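Local coordinates for protein sgbp-b (Bacteroides uniformis, PDB 7K44) that probably binds xyloglucan at the cell surface of a gut bacterium, as a surface glycan-binding protein of a xyloglucan utilization locus, at residues A[133-138]-A[203-208]; A[140-145]-A[176-181]; A[245-250]-A[259-264]; A[287-292]-A[330-335]; A[299-304]-A[360-365]. One frame throughout, in Å; residues are numbered along the deposited sequence.

Interaction 1 of 5, residues A[133-138]-A[203-208]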
# COMPACT_ATOMS: atom_id res chain seq x y z
N SER A 133 1.54 -2.82 2.81
CA SER A 133 2.24 -3.27 4.01
C SER A 133 3.68 -3.57 3.62
O SER A 133 3.95 -3.98 2.49
CB SER A 133 1.58 -4.52 4.60
OG SER A 133 2.36 -5.02 5.67
N MET A 134 4.59 -3.35 4.57
CA MET A 134 5.98 -3.73 4.36
C MET A 134 6.24 -5.17 4.74
O MET A 134 7.36 -5.66 4.57
CB MET A 134 6.93 -2.81 5.13
CG MET A 134 6.92 -1.37 4.66
SD MET A 134 7.71 -1.12 3.04
CE MET A 134 9.42 -0.93 3.55
N MET A 135 5.23 -5.86 5.27
CA MET A 135 5.38 -7.27 5.64
C MET A 135 4.08 -8.02 5.35
O MET A 135 3.45 -8.58 6.24
CB MET A 135 5.80 -7.41 7.11
CG MET A 135 6.35 -8.78 7.40
SD MET A 135 6.98 -8.95 9.08
CE MET A 135 8.52 -8.08 8.94
N PRO A 136 3.67 -8.06 4.08
CA PRO A 136 2.41 -8.74 3.75
C PRO A 136 2.48 -10.24 4.02
O PRO A 136 3.50 -10.90 3.78
CB PRO A 136 2.23 -8.47 2.25
CG PRO A 136 3.18 -7.37 1.94
CD PRO A 136 4.33 -7.52 2.87
N ILE A 137 1.39 -10.76 4.52
CA ILE A 137 1.27 -12.18 4.79
C ILE A 137 1.04 -12.95 3.49
O ILE A 137 0.25 -12.52 2.63
CB ILE A 137 0.15 -12.40 5.81
CG1 ILE A 137 0.59 -11.86 7.17
CG2 ILE A 137 -0.19 -13.87 5.95
CD1 ILE A 137 -0.53 -11.75 8.14
N THR A 138 1.73 -14.07 3.34
CA THR A 138 1.64 -14.87 2.11
C THR A 138 0.20 -15.25 1.82
O THR A 138 -0.53 -15.69 2.72
CB THR A 138 2.52 -16.11 2.24
OG1 THR A 138 3.90 -15.71 2.27
CG2 THR A 138 2.30 -17.09 1.07
N GLY A 203 14.06 -1.72 2.49
CA GLY A 203 13.49 -1.96 3.81
C GLY A 203 12.28 -2.86 3.81
O GLY A 203 11.62 -2.99 4.85
N PHE A 204 11.97 -3.51 2.69
CA PHE A 204 10.80 -4.36 2.60
C PHE A 204 11.03 -5.68 3.35
O PHE A 204 12.14 -6.20 3.43
CB PHE A 204 10.51 -4.63 1.12
CG PHE A 204 9.20 -5.31 0.88
CD1 PHE A 204 8.01 -4.62 1.02
CD2 PHE A 204 9.16 -6.64 0.50
CE1 PHE A 204 6.79 -5.25 0.80
CE2 PHE A 204 7.96 -7.28 0.29
CZ PHE A 204 6.78 -6.59 0.43
N TYR A 205 9.95 -6.20 3.93
CA TYR A 205 9.98 -7.45 4.69
C TYR A 205 11.03 -7.50 5.80
O TYR A 205 11.89 -8.40 5.81
CB TYR A 205 10.08 -8.66 3.76
CG TYR A 205 9.09 -9.72 4.16
CD1 TYR A 205 7.76 -9.64 3.76
CD2 TYR A 205 9.47 -10.78 4.97
CE1 TYR A 205 6.84 -10.62 4.14
CE2 TYR A 205 8.56 -11.75 5.36
CZ TYR A 205 7.25 -11.66 4.94
OH TYR A 205 6.34 -12.62 5.33
N PRO A 206 10.99 -6.57 6.76
CA PRO A 206 12.04 -6.44 7.79
C PRO A 206 11.93 -7.48 8.91
O PRO A 206 11.70 -7.19 10.10
CB PRO A 206 11.82 -5.01 8.30
CG PRO A 206 10.36 -4.79 8.15
CD PRO A 206 9.96 -5.52 6.88
N LEU A 207 12.14 -8.74 8.53
CA LEU A 207 12.04 -9.83 9.50
C LEU A 207 13.05 -9.69 10.64
O LEU A 207 12.77 -10.10 11.77
CB LEU A 207 12.26 -11.17 8.81
CG LEU A 207 11.12 -11.67 7.93
CD1 LEU A 207 11.49 -13.02 7.33
CD2 LEU A 207 9.85 -11.77 8.76
N GLU A 208 14.22 -9.14 10.34
CA GLU A 208 15.25 -8.97 11.36
C GLU A 208 14.80 -8.02 12.46
O GLU A 208 15.38 -8.04 13.56
CB GLU A 208 16.53 -8.46 10.70
CG GLU A 208 17.21 -9.49 9.79
CD GLU A 208 16.73 -9.42 8.34
OE1 GLU A 208 15.72 -8.75 8.06
OE2 GLU A 208 17.39 -10.05 7.47
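Turned away from its backbone N (chi1 -163°), CG of Met135 leads the chain across the Tyr205 ring, while Met134, bent at both chi2 and chi3, curls its methyl toward Gly203. These loops belong to the Ig-like IPT/TIG domain, where its last strand runs out toward the xyloglucan-binding domain. Met135 CG makes a CH-pi contact 3.9 Å from the ring centroid of Tyr205, and SD follows above the same ring at a distance. Met134 SD instead stands at the edge of the Phe204 ring, a second Met-aromatic contact; flexible, polarisable thioethers can settle against either the face or the edge of a ring. Pro136 CD packs against Phe204 CZ at 3.6 Å. Ser133 OG closes an ST turn by accepting from Met135 N, and also bonds Glu288 in the next domain. Positive phi (78°) suits Gly203, which joins Phe204 in a G1 beta bulge opposite Cys188. The backbone bond across the contact runs from Tyr205 N to Met134 O, 2.7 Å.

Interaction 2 of 5, residues A[140-145]-A[176-181]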
# COMPACT_ATOMS: atom_id res chain seq x y z
N THR A 140 -2.17 -13.10 0.89
CA THR A 140 -3.04 -11.93 0.95
C THR A 140 -2.79 -11.04 -0.26
O THR A 140 -1.82 -11.23 -1.02
CB THR A 140 -2.83 -11.15 2.26
OG1 THR A 140 -1.52 -10.56 2.29
CG2 THR A 140 -3.02 -12.07 3.46
N THR A 141 -3.66 -10.06 -0.44
CA THR A 141 -3.56 -9.13 -1.56
C THR A 141 -2.80 -7.88 -1.12
O THR A 141 -3.15 -7.24 -0.13
CB THR A 141 -4.94 -8.76 -2.08
OG1 THR A 141 -5.61 -9.95 -2.50
CG2 THR A 141 -4.84 -7.80 -3.26
N VAL A 142 -1.76 -7.54 -1.88
CA VAL A 142 -0.93 -6.37 -1.62
C VAL A 142 -1.34 -5.31 -2.63
O VAL A 142 -1.58 -5.64 -3.80
CB VAL A 142 0.55 -6.73 -1.79
CG1 VAL A 142 1.43 -5.55 -1.43
CG2 VAL A 142 0.92 -7.98 -0.99
N THR A 143 -1.43 -4.06 -2.21
CA THR A 143 -1.74 -2.95 -3.09
C THR A 143 -0.55 -2.01 -3.14
O THR A 143 0.08 -1.73 -2.11
CB THR A 143 -2.99 -2.20 -2.61
OG1 THR A 143 -4.07 -3.13 -2.52
CG2 THR A 143 -3.38 -1.11 -3.60
N VAL A 144 -0.22 -1.52 -4.34
CA VAL A 144 0.90 -0.59 -4.53
C VAL A 144 0.38 0.62 -5.29
O VAL A 144 -0.33 0.46 -6.29
CB VAL A 144 2.06 -1.25 -5.30
CG1 VAL A 144 3.25 -0.29 -5.39
CG2 VAL A 144 2.49 -2.55 -4.63
N LEU A 145 0.72 1.82 -4.81
CA LEU A 145 0.42 3.06 -5.51
C LEU A 145 1.70 3.61 -6.12
O LEU A 145 2.77 3.52 -5.51
CB LEU A 145 -0.14 4.13 -4.56
CG LEU A 145 -1.41 3.82 -3.79
CD1 LEU A 145 -1.96 5.09 -3.17
CD2 LEU A 145 -2.43 3.20 -4.70
N LEU A 176 -1.67 -0.98 -8.48
CA LEU A 176 -1.76 -2.39 -8.83
C LEU A 176 -1.98 -3.20 -7.57
O LEU A 176 -1.71 -2.74 -6.46
CB LEU A 176 -0.55 -2.90 -9.64
CG LEU A 176 0.85 -2.84 -9.04
CD1 LEU A 176 1.08 -3.95 -8.04
CD2 LEU A 176 1.90 -2.90 -10.13
N THR A 177 -2.50 -4.41 -7.77
CA THR A 177 -2.60 -5.39 -6.70
C THR A 177 -1.95 -6.69 -7.16
O THR A 177 -1.89 -6.98 -8.36
CB THR A 177 -4.05 -5.66 -6.29
OG1 THR A 177 -4.78 -6.18 -7.41
CG2 THR A 177 -4.71 -4.41 -5.80
N PHE A 178 -1.46 -7.46 -6.20
CA PHE A 178 -0.93 -8.79 -6.47
C PHE A 178 -1.10 -9.64 -5.23
O PHE A 178 -1.36 -9.14 -4.13
CB PHE A 178 0.54 -8.76 -6.93
CG PHE A 178 1.51 -8.25 -5.89
CD1 PHE A 178 2.11 -9.12 -4.99
CD2 PHE A 178 1.85 -6.89 -5.83
CE1 PHE A 178 3.02 -8.66 -4.03
CE2 PHE A 178 2.76 -6.42 -4.88
CZ PHE A 178 3.34 -7.31 -3.98
N THR A 179 -0.95 -10.95 -5.40
CA THR A 179 -0.98 -11.88 -4.28
C THR A 179 0.43 -12.06 -3.74
O THR A 179 1.37 -12.33 -4.50
CB THR A 179 -1.55 -13.23 -4.72
OG1 THR A 179 -2.88 -13.04 -5.22
CG2 THR A 179 -1.56 -14.22 -3.54
N MET A 180 0.57 -11.90 -2.44
CA MET A 180 1.88 -12.03 -1.84
C MET A 180 2.36 -13.47 -1.97
O MET A 180 1.65 -14.39 -1.55
CB MET A 180 1.79 -11.64 -0.36
CG MET A 180 3.08 -11.82 0.40
SD MET A 180 4.33 -10.63 -0.14
CE MET A 180 5.73 -11.31 0.73
N PRO A 181 3.54 -13.69 -2.53
CA PRO A 181 4.06 -15.06 -2.64
C PRO A 181 4.68 -15.54 -1.33
O PRO A 181 4.52 -14.90 -0.28
CB PRO A 181 5.13 -14.92 -3.73
CG PRO A 181 5.62 -13.52 -3.59
CD PRO A 181 4.42 -12.70 -3.17
O HOH W 1 -4.43 -11.06 -5.05
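Backbone hydrogen bonds tie Val142 to Phe178 and Val144 to Leu176 in two antiparallel hydrogen-bonded pairs, each with a bond in both directions; Val142 N to Phe178 O measures 2.8 Å. Met180 N still donates to Thr140 O at 2.9 Å, one step into the loop. Between these rungs the non-hydrogen-bonded pairs add CA-H...O contacts, such as Thr177 CA to Val142 O at 3.1 Å.

Apolar packing occupies the face bearing Val142, Val144, Leu176 and Phe178. Phe178 CG sits between its backbone N and carbonyl carbon (chi1 64°), which turns the ring over the neighbouring strand, where Val142 CB lies over one face, 3.8 Å from the ring centroid. Val144 CG2 approaches the ring at its edge and also meets Leu176 CD1 at 3.9 Å. Beta-branched valines suit an extended strand and present compact methyls to the ring, while Met157 of the facing sheet packs on Phe178.

The threonine face holds one polar bridge, a water linking Thr141 OG1, 3.0 Å away, with Thr179 OG1; Thr141 CG2 packs on Thr177 CB at 3.8 Å by van der Waals contact. Threonine favours strands yet offers a hydroxyl to water. A two-faced antiparallel pair, apolar on the inward face and hydroxyl-bearing on the other, is typical of the Ig-like beta-sandwich of IPT/TIG domains.

Interaction 3 of 5, residues A[245-250]-A[259-264]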
# COMPACT_ATOMS: atom_id res chain seq x y z
N TYR A 245 -2.44 -13.87 17.49
CA TYR A 245 -3.32 -13.82 18.65
C TYR A 245 -4.57 -13.00 18.35
O TYR A 245 -4.51 -11.96 17.69
CB TYR A 245 -2.64 -13.32 19.95
CG TYR A 245 -2.12 -14.48 20.77
CD1 TYR A 245 -0.99 -15.18 20.37
CD2 TYR A 245 -2.78 -14.90 21.93
CE1 TYR A 245 -0.51 -16.25 21.10
CE2 TYR A 245 -2.29 -15.98 22.68
CZ TYR A 245 -1.17 -16.65 22.25
OH TYR A 245 -0.67 -17.74 22.94
N SER A 246 -5.71 -13.52 18.79
CA SER A 246 -6.99 -12.86 18.65
C SER A 246 -7.43 -12.21 19.96
O SER A 246 -7.13 -12.70 21.05
CB SER A 246 -8.06 -13.85 18.19
OG SER A 246 -8.40 -14.77 19.22
N ILE A 247 -8.12 -11.08 19.82
CA ILE A 247 -8.93 -10.49 20.88
C ILE A 247 -10.37 -10.53 20.39
O ILE A 247 -10.68 -9.99 19.32
CB ILE A 247 -8.51 -9.03 21.15
CG1 ILE A 247 -7.14 -8.99 21.82
CG2 ILE A 247 -9.56 -8.31 21.99
CD1 ILE A 247 -7.15 -9.42 23.26
N SER A 248 -11.26 -11.19 21.14
CA SER A 248 -12.60 -11.38 20.62
C SER A 248 -13.59 -11.55 21.76
O SER A 248 -13.23 -11.97 22.86
CB SER A 248 -12.69 -12.57 19.65
OG SER A 248 -12.60 -13.79 20.36
N GLY A 249 -14.86 -11.25 21.46
CA GLY A 249 -15.95 -11.47 22.38
C GLY A 249 -16.89 -10.29 22.39
O GLY A 249 -16.82 -9.41 21.54
N GLU A 250 -17.78 -10.27 23.38
CA GLU A 250 -18.76 -9.19 23.51
C GLU A 250 -18.23 -8.17 24.50
O GLU A 250 -17.91 -8.51 25.65
CB GLU A 250 -20.12 -9.73 23.95
CG GLU A 250 -21.22 -8.68 23.92
CD GLU A 250 -22.57 -9.25 24.29
OE1 GLU A 250 -23.03 -10.20 23.61
OE2 GLU A 250 -23.17 -8.77 25.27
N GLY A 259 -10.10 -6.76 27.43
CA GLY A 259 -9.21 -7.59 26.63
C GLY A 259 -7.77 -7.12 26.76
O GLY A 259 -7.51 -5.91 26.82
N GLN A 260 -6.84 -8.06 26.80
CA GLN A 260 -5.42 -7.71 26.83
C GLN A 260 -4.61 -8.73 26.06
O GLN A 260 -4.93 -9.93 26.06
CB GLN A 260 -4.84 -7.66 28.24
CG GLN A 260 -5.57 -6.76 29.23
CD GLN A 260 -6.74 -7.47 29.89
OE1 GLN A 260 -6.68 -8.66 30.20
NE2 GLN A 260 -7.83 -6.73 30.10
N LEU A 261 -3.54 -8.27 25.44
CA LEU A 261 -2.44 -9.11 24.99
C LEU A 261 -1.22 -8.62 25.76
O LEU A 261 -0.69 -7.53 25.46
CB LEU A 261 -2.19 -8.99 23.49
CG LEU A 261 -3.30 -9.44 22.56
CD1 LEU A 261 -2.85 -9.25 21.10
CD2 LEU A 261 -3.66 -10.90 22.82
N GLN A 262 -0.80 -9.36 26.78
CA GLN A 262 0.39 -9.01 27.56
C GLN A 262 1.44 -10.01 27.13
O GLN A 262 1.28 -11.21 27.32
CB GLN A 262 0.11 -9.10 29.06
CG GLN A 262 -1.16 -8.36 29.48
CD GLN A 262 -0.99 -6.85 29.59
OE1 GLN A 262 -1.86 -6.11 29.15
NE2 GLN A 262 0.10 -6.40 30.19
N ASN A 263 2.51 -9.52 26.51
CA ASN A 263 3.44 -10.36 25.79
C ASN A 263 4.86 -10.06 26.24
O ASN A 263 5.19 -8.94 26.63
CB ASN A 263 3.42 -10.03 24.27
CG ASN A 263 2.01 -9.94 23.70
OD1 ASN A 263 1.37 -10.96 23.41
ND2 ASN A 263 1.52 -8.71 23.52
N GLY A 264 5.72 -11.08 26.16
CA GLY A 264 7.15 -10.85 26.25
C GLY A 264 7.72 -10.66 24.85
O GLY A 264 7.55 -11.50 23.97
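Strands 245-248 and 259-264 run nearly antiparallel, at 162°, but their axes stay 7.6 Å apart at closest, so they meet through side chains and not through a backbone ladder. Leu261 is the centre of the contact. Its CG is anti to its carbonyl carbon (chi1 -63°), and the extended chain sends CD2 between two residues of the other strand: 3.8 Å from Ile247 CD1 and 3.9 Å from Tyr245 CB. Ile247 and Leu261 overlap flank to flank, CG1 and CD1 of the isoleucine both meeting Leu261 CG, and Ile247 CD1 continues to the backbone, reaching Gln260 O at 3.6 Å. This is packing between the two sheets of the beta-sandwich that forms the xyloglucan-binding domain: strand 243-248 pairs with strands 226-230 and 371-384, whereas strand 255-264 lies beside strand 357-364. Branched aliphatic side chains suit such an interior, since they interlock without needing polar partners. An alanine in place of Ile247 would keep only CB, and would probably leave a gap beside Leu261 CD2 and over the backbone of Gln260. Gly259 suits its position because a CB there would lie tight against Ile247 CG2. The Tyr245 ring leads away from Leu261 to stack with Phe220 and meet Tyr214. On the other side of strand 259-264, Gln260 points away from Ile247, and its OE1 accepts a hydrogen bond from Gly224 N.

Interaction 4 of 5, residues A[287-292]-A[330-335]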
# COMPACT_ATOMS: atom_id res chain seq x y z
N PHE A 287 2.93 -3.24 13.30
CA PHE A 287 2.38 -4.59 13.41
C PHE A 287 1.28 -4.82 12.39
O PHE A 287 0.80 -3.90 11.72
CB PHE A 287 1.89 -4.87 14.84
CG PHE A 287 0.86 -3.90 15.34
CD1 PHE A 287 1.25 -2.70 15.93
CD2 PHE A 287 -0.50 -4.18 15.20
CE1 PHE A 287 0.28 -1.79 16.39
CE2 PHE A 287 -1.46 -3.28 15.66
CZ PHE A 287 -1.07 -2.09 16.24
N GLU A 288 0.90 -6.08 12.24
CA GLU A 288 -0.18 -6.45 11.34
C GLU A 288 -1.43 -6.71 12.17
O GLU A 288 -1.36 -7.29 13.26
CB GLU A 288 0.22 -7.66 10.49
CG GLU A 288 -0.13 -7.46 9.01
CD GLU A 288 0.88 -6.57 8.30
OE1 GLU A 288 0.64 -6.16 7.15
OE2 GLU A 288 1.92 -6.26 8.91
N CYS A 289 -2.57 -6.23 11.66
CA CYS A 289 -3.84 -6.34 12.37
C CYS A 289 -4.96 -6.67 11.40
O CYS A 289 -5.05 -6.07 10.31
CB CYS A 289 -4.15 -5.04 13.12
SG CYS A 289 -5.68 -5.08 14.09
N PHE A 290 -5.80 -7.63 11.77
CA PHE A 290 -6.95 -8.03 10.97
C PHE A 290 -8.19 -7.79 11.81
O PHE A 290 -8.39 -8.45 12.84
CB PHE A 290 -6.82 -9.51 10.59
CG PHE A 290 -7.89 -10.01 9.63
CD1 PHE A 290 -9.20 -10.22 10.07
CD2 PHE A 290 -7.58 -10.29 8.31
CE1 PHE A 290 -10.18 -10.69 9.19
CE2 PHE A 290 -8.56 -10.76 7.43
CZ PHE A 290 -9.86 -10.96 7.88
N VAL A 291 -9.02 -6.84 11.39
CA VAL A 291 -10.29 -6.55 12.06
C VAL A 291 -11.38 -7.30 11.31
O VAL A 291 -11.70 -6.95 10.17
CB VAL A 291 -10.57 -5.05 12.12
CG1 VAL A 291 -11.96 -4.78 12.73
CG2 VAL A 291 -9.49 -4.34 12.92
N ALA A 292 -11.92 -8.35 11.93
CA ALA A 292 -12.91 -9.17 11.23
C ALA A 292 -14.31 -8.57 11.30
O ALA A 292 -15.14 -8.84 10.43
CB ALA A 292 -12.92 -10.58 11.80
N GLN A 330 -9.39 -7.53 6.08
CA GLN A 330 -8.11 -7.60 5.39
C GLN A 330 -7.00 -7.28 6.39
O GLN A 330 -7.19 -6.41 7.24
CB GLN A 330 -8.08 -6.56 4.26
CG GLN A 330 -6.72 -5.95 3.91
CD GLN A 330 -5.99 -6.73 2.82
OE1 GLN A 330 -6.60 -7.15 1.84
NE2 GLN A 330 -4.68 -6.92 3.00
N TRP A 331 -5.86 -7.95 6.27
CA TRP A 331 -4.72 -7.60 7.10
C TRP A 331 -4.24 -6.19 6.78
O TRP A 331 -4.05 -5.84 5.61
CB TRP A 331 -3.59 -8.59 6.87
CG TRP A 331 -3.76 -9.89 7.58
CD1 TRP A 331 -4.17 -11.08 7.04
CD2 TRP A 331 -3.50 -10.15 8.97
NE1 TRP A 331 -4.20 -12.05 8.02
CE2 TRP A 331 -3.79 -11.51 9.21
CE3 TRP A 331 -3.06 -9.36 10.05
CZ2 TRP A 331 -3.63 -12.12 10.48
CZ3 TRP A 331 -2.92 -9.95 11.31
CH2 TRP A 331 -3.21 -11.32 11.52
N MET A 332 -4.03 -5.38 7.81
CA MET A 332 -3.51 -4.03 7.70
C MET A 332 -2.16 -3.92 8.39
O MET A 332 -1.89 -4.60 9.39
CB MET A 332 -4.37 -3.04 8.49
CG MET A 332 -5.85 -3.04 8.22
SD MET A 332 -6.55 -1.73 9.25
CE MET A 332 -6.69 -2.53 10.86
N GLN A 333 -1.33 -3.00 7.92
CA GLN A 333 -0.15 -2.58 8.67
C GLN A 333 -0.49 -1.35 9.49
O GLN A 333 -1.03 -0.36 8.97
CB GLN A 333 1.00 -2.26 7.72
CG GLN A 333 2.17 -1.60 8.41
CD GLN A 333 3.31 -1.34 7.47
OE1 GLN A 333 4.07 -2.25 7.12
NE2 GLN A 333 3.46 -0.09 7.06
N CYS A 334 -0.16 -1.40 10.77
CA CYS A 334 -0.44 -0.33 11.73
C CYS A 334 0.88 0.10 12.35
O CYS A 334 1.64 -0.74 12.83
CB CYS A 334 -1.33 -0.88 12.84
SG CYS A 334 -2.97 -1.48 12.25
N SER A 335 1.14 1.41 12.36
CA SER A 335 2.36 1.95 12.94
C SER A 335 2.04 2.96 14.04
O SER A 335 1.12 3.77 13.90
CB SER A 335 3.26 2.63 11.89
OG SER A 335 3.61 1.74 10.84
O HOH W 2 -1.05 -6.36 5.23
O HOH W 3 -8.38 -5.14 9.25
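Next to the IPT/TIG domain, two antiparallel strands of the xyloglucan-binding domain meet with the Trp331 indole packed on Phe290 and touched obliquely by Glu288. Phe290 CB lies over the centre of the indole's six-membered ring, 3.7 Å from its centroid, and the Phe290 ring presents its edge to the five-membered ring in a T-shaped pair (planes at 67°). Glu288 CG touches Trp331 CE3 at 3.6 Å. A glycine in place of Trp331 would probably leave Phe290 and Ile137 without their shared partner and Phe239 O without its NE1 donor. The carboxylate of Glu288 is buried: water 2 donates to OE1 at 2.6 Å, beside its bond to Ser133, and Arg381 forms a salt bridge with OE2. Such neighbours would probably favour the charged form. On the opposite face, Phe287 CG lies between its backbone N and carbonyl carbon (chi1 57°), bringing Cys334 CB over one ring face in a CH-pi contact, 3.8 Å from the centroid. Cys334 SG packs on Cys289 CB, a small thiol fitting beside the Phe287 ring. Paired backbone bonds, including Met332 N to Cys289 O at 2.8 Å, complete the antiparallel ladder typical of a beta-sandwich sheet, here bordering a domain interface.

Interaction 5 of 5, residues A[299-304]-A[360-365]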
# COMPACT_ATOMS: atom_id res chain seq x y z
N PRO A 299 -14.93 1.64 21.87
CA PRO A 299 -13.79 0.76 22.16
C PRO A 299 -12.46 1.35 21.71
O PRO A 299 -12.33 1.86 20.59
CB PRO A 299 -14.13 -0.52 21.39
CG PRO A 299 -15.64 -0.52 21.33
CD PRO A 299 -16.00 0.94 21.13
N VAL A 300 -11.46 1.26 22.59
CA VAL A 300 -10.15 1.85 22.35
C VAL A 300 -9.07 0.92 22.87
O VAL A 300 -9.30 0.15 23.82
CB VAL A 300 -10.00 3.24 23.02
CG1 VAL A 300 -10.83 4.29 22.26
CG2 VAL A 300 -10.41 3.20 24.49
N PHE A 301 -7.90 1.00 22.27
CA PHE A 301 -6.72 0.30 22.75
C PHE A 301 -5.76 1.27 23.39
O PHE A 301 -5.61 2.41 22.95
CB PHE A 301 -5.95 -0.37 21.61
CG PHE A 301 -6.53 -1.66 21.16
CD1 PHE A 301 -7.52 -1.68 20.20
CD2 PHE A 301 -6.10 -2.85 21.72
CE1 PHE A 301 -8.07 -2.89 19.79
CE2 PHE A 301 -6.64 -4.05 21.30
CZ PHE A 301 -7.63 -4.07 20.35
N ARG A 302 -5.07 0.79 24.41
CA ARG A 302 -3.83 1.42 24.81
C ARG A 302 -2.69 0.44 24.61
O ARG A 302 -2.88 -0.79 24.60
CB ARG A 302 -3.87 1.94 26.25
CG ARG A 302 -3.63 0.89 27.28
CD ARG A 302 -3.36 1.58 28.61
NE ARG A 302 -3.48 0.64 29.72
CZ ARG A 302 -2.84 0.76 30.87
NH1 ARG A 302 -2.01 1.78 31.09
NH2 ARG A 302 -3.01 -0.16 31.81
N ILE A 303 -1.50 1.00 24.41
CA ILE A 303 -0.28 0.24 24.18
C ILE A 303 0.78 0.79 25.11
O ILE A 303 0.90 2.01 25.28
CB ILE A 303 0.15 0.35 22.70
CG1 ILE A 303 -0.98 -0.14 21.79
CG2 ILE A 303 1.47 -0.38 22.47
CD1 ILE A 303 -0.57 -0.47 20.39
N TYR A 304 1.54 -0.09 25.76
CA TYR A 304 2.66 0.36 26.55
C TYR A 304 3.75 -0.70 26.55
O TYR A 304 3.48 -1.90 26.40
CB TYR A 304 2.24 0.81 27.97
CG TYR A 304 1.66 -0.27 28.85
CD1 TYR A 304 0.30 -0.54 28.83
CD2 TYR A 304 2.48 -1.00 29.69
CE1 TYR A 304 -0.23 -1.56 29.65
CE2 TYR A 304 1.96 -2.01 30.49
CZ TYR A 304 0.62 -2.27 30.47
OH TYR A 304 0.12 -3.28 31.26
N LEU A 360 -0.94 -4.59 24.95
CA LEU A 360 -2.08 -3.96 24.30
C LEU A 360 -3.31 -4.26 25.14
O LEU A 360 -3.52 -5.41 25.54
CB LEU A 360 -2.32 -4.50 22.89
CG LEU A 360 -1.22 -4.34 21.84
CD1 LEU A 360 -0.26 -5.52 21.91
CD2 LEU A 360 -1.86 -4.27 20.46
N GLN A 361 -4.13 -3.25 25.43
CA GLN A 361 -5.33 -3.46 26.23
C GLN A 361 -6.52 -2.74 25.62
O GLN A 361 -6.42 -1.55 25.29
CB GLN A 361 -5.14 -2.99 27.67
CG GLN A 361 -3.93 -3.57 28.32
CD GLN A 361 -3.79 -3.15 29.77
OE1 GLN A 361 -4.40 -2.18 30.21
NE2 GLN A 361 -2.99 -3.91 30.54
N MET A 362 -7.63 -3.45 25.47
CA MET A 362 -8.85 -2.91 24.88
C MET A 362 -9.89 -2.69 25.97
O MET A 362 -10.12 -3.58 26.80
CB MET A 362 -9.40 -3.83 23.80
CG MET A 362 -10.53 -3.19 23.01
SD MET A 362 -11.14 -4.29 21.72
CE MET A 362 -11.67 -3.13 20.47
N THR A 363 -10.52 -1.52 25.96
CA THR A 363 -11.58 -1.14 26.89
C THR A 363 -12.67 -0.43 26.10
O THR A 363 -12.51 -0.12 24.92
CB THR A 363 -11.06 -0.22 28.01
OG1 THR A 363 -10.51 0.98 27.44
CG2 THR A 363 -9.99 -0.93 28.85
N ASN A 364 -13.81 -0.18 26.75
CA ASN A 364 -14.89 0.62 26.16
C ASN A 364 -15.39 1.61 27.20
O ASN A 364 -16.44 1.41 27.81
CB ASN A 364 -16.02 -0.27 25.63
CG ASN A 364 -17.15 0.54 25.00
OD1 ASN A 364 -16.96 1.69 24.62
ND2 ASN A 364 -18.32 -0.06 24.92
N PRO A 365 -14.64 2.70 27.42
CA PRO A 365 -15.05 3.73 28.41
C PRO A 365 -16.11 4.66 27.85
O PRO A 365 -15.92 5.88 27.74
CB PRO A 365 -13.72 4.45 28.68
CG PRO A 365 -13.03 4.40 27.34
CD PRO A 365 -13.38 3.05 26.74
O HOH W 4 -7.96 0.95 26.42
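Phe301 and Met362 form the apolar centre. Met362 CB lies over one face of the Phe301 ring, 4.0 Å from its centroid, and SD approaches the same ring obliquely in a Met-aromatic contact. The thioether, with CG anti to its backbone N (chi1 -170°), runs along the ring so that CE reaches both Phe301 CE1 and, at 3.7 Å, Pro299 CB. Along the same face Ile303 CD1 meets Leu360 CD2 at 4.0 Å; Met375 and Phe380 of the facing sheet cover this side, where bulky apolar residues fill the sandwich interior.

The backbones are joined by two antiparallel hydrogen-bonded pairs, Val300 with Thr363 and Arg302 with Gln361, bonded in both directions; Arg302 N to Gln361 O is 2.8 Å.

On the polar face Arg302 turns its guanidinium side-on so that NE, at 3.0 Å, and NH2, at 2.9 Å, both donate to Gln361 OE1. The oxygen lies in the guanidinium plane, but the two nitrogens sit above the amide plane, whose tilt against the guanidinium is 68°. Tyr304 CE1 lies over one guanidinium face, and Glu309 takes NH2 in a salt bridge. Gln361 NE2 donates onward to Gln262. Water 4 donates to Val300 O and bonds Thr363 OG1, 2.7 Å away. The chemistry implies division of labour: thioether, aromatic and aliphatic groups seal the core, while on the other face Gln361 OE1 holds the guanidinium edge by two bonds.

Overall arrangement
Interactions 1 and 2 lie in the IPT/TIG domain, with interaction 2 nested inside the loop that interaction 1 closes; the other three lie in the xyloglucan-binding domain. All five are largely buried, but in different ways. Interactions 2, 4 and 5 are strand pairs within sheets, joined by backbone ladders; interaction 3 packs one sheet on another by side chains alone, and interaction 1 joins loops through thioethers and rings. Interactions 3 and 5 share neighbouring strands, linked by Gly259 O to Met362 N and by Gln262 to Gln361. Interactions 1 and 4 meet across the domain boundary, where Met134 N bonds Gln333. Ordered waters bridge polar groups in interactions 2, 4 and 5.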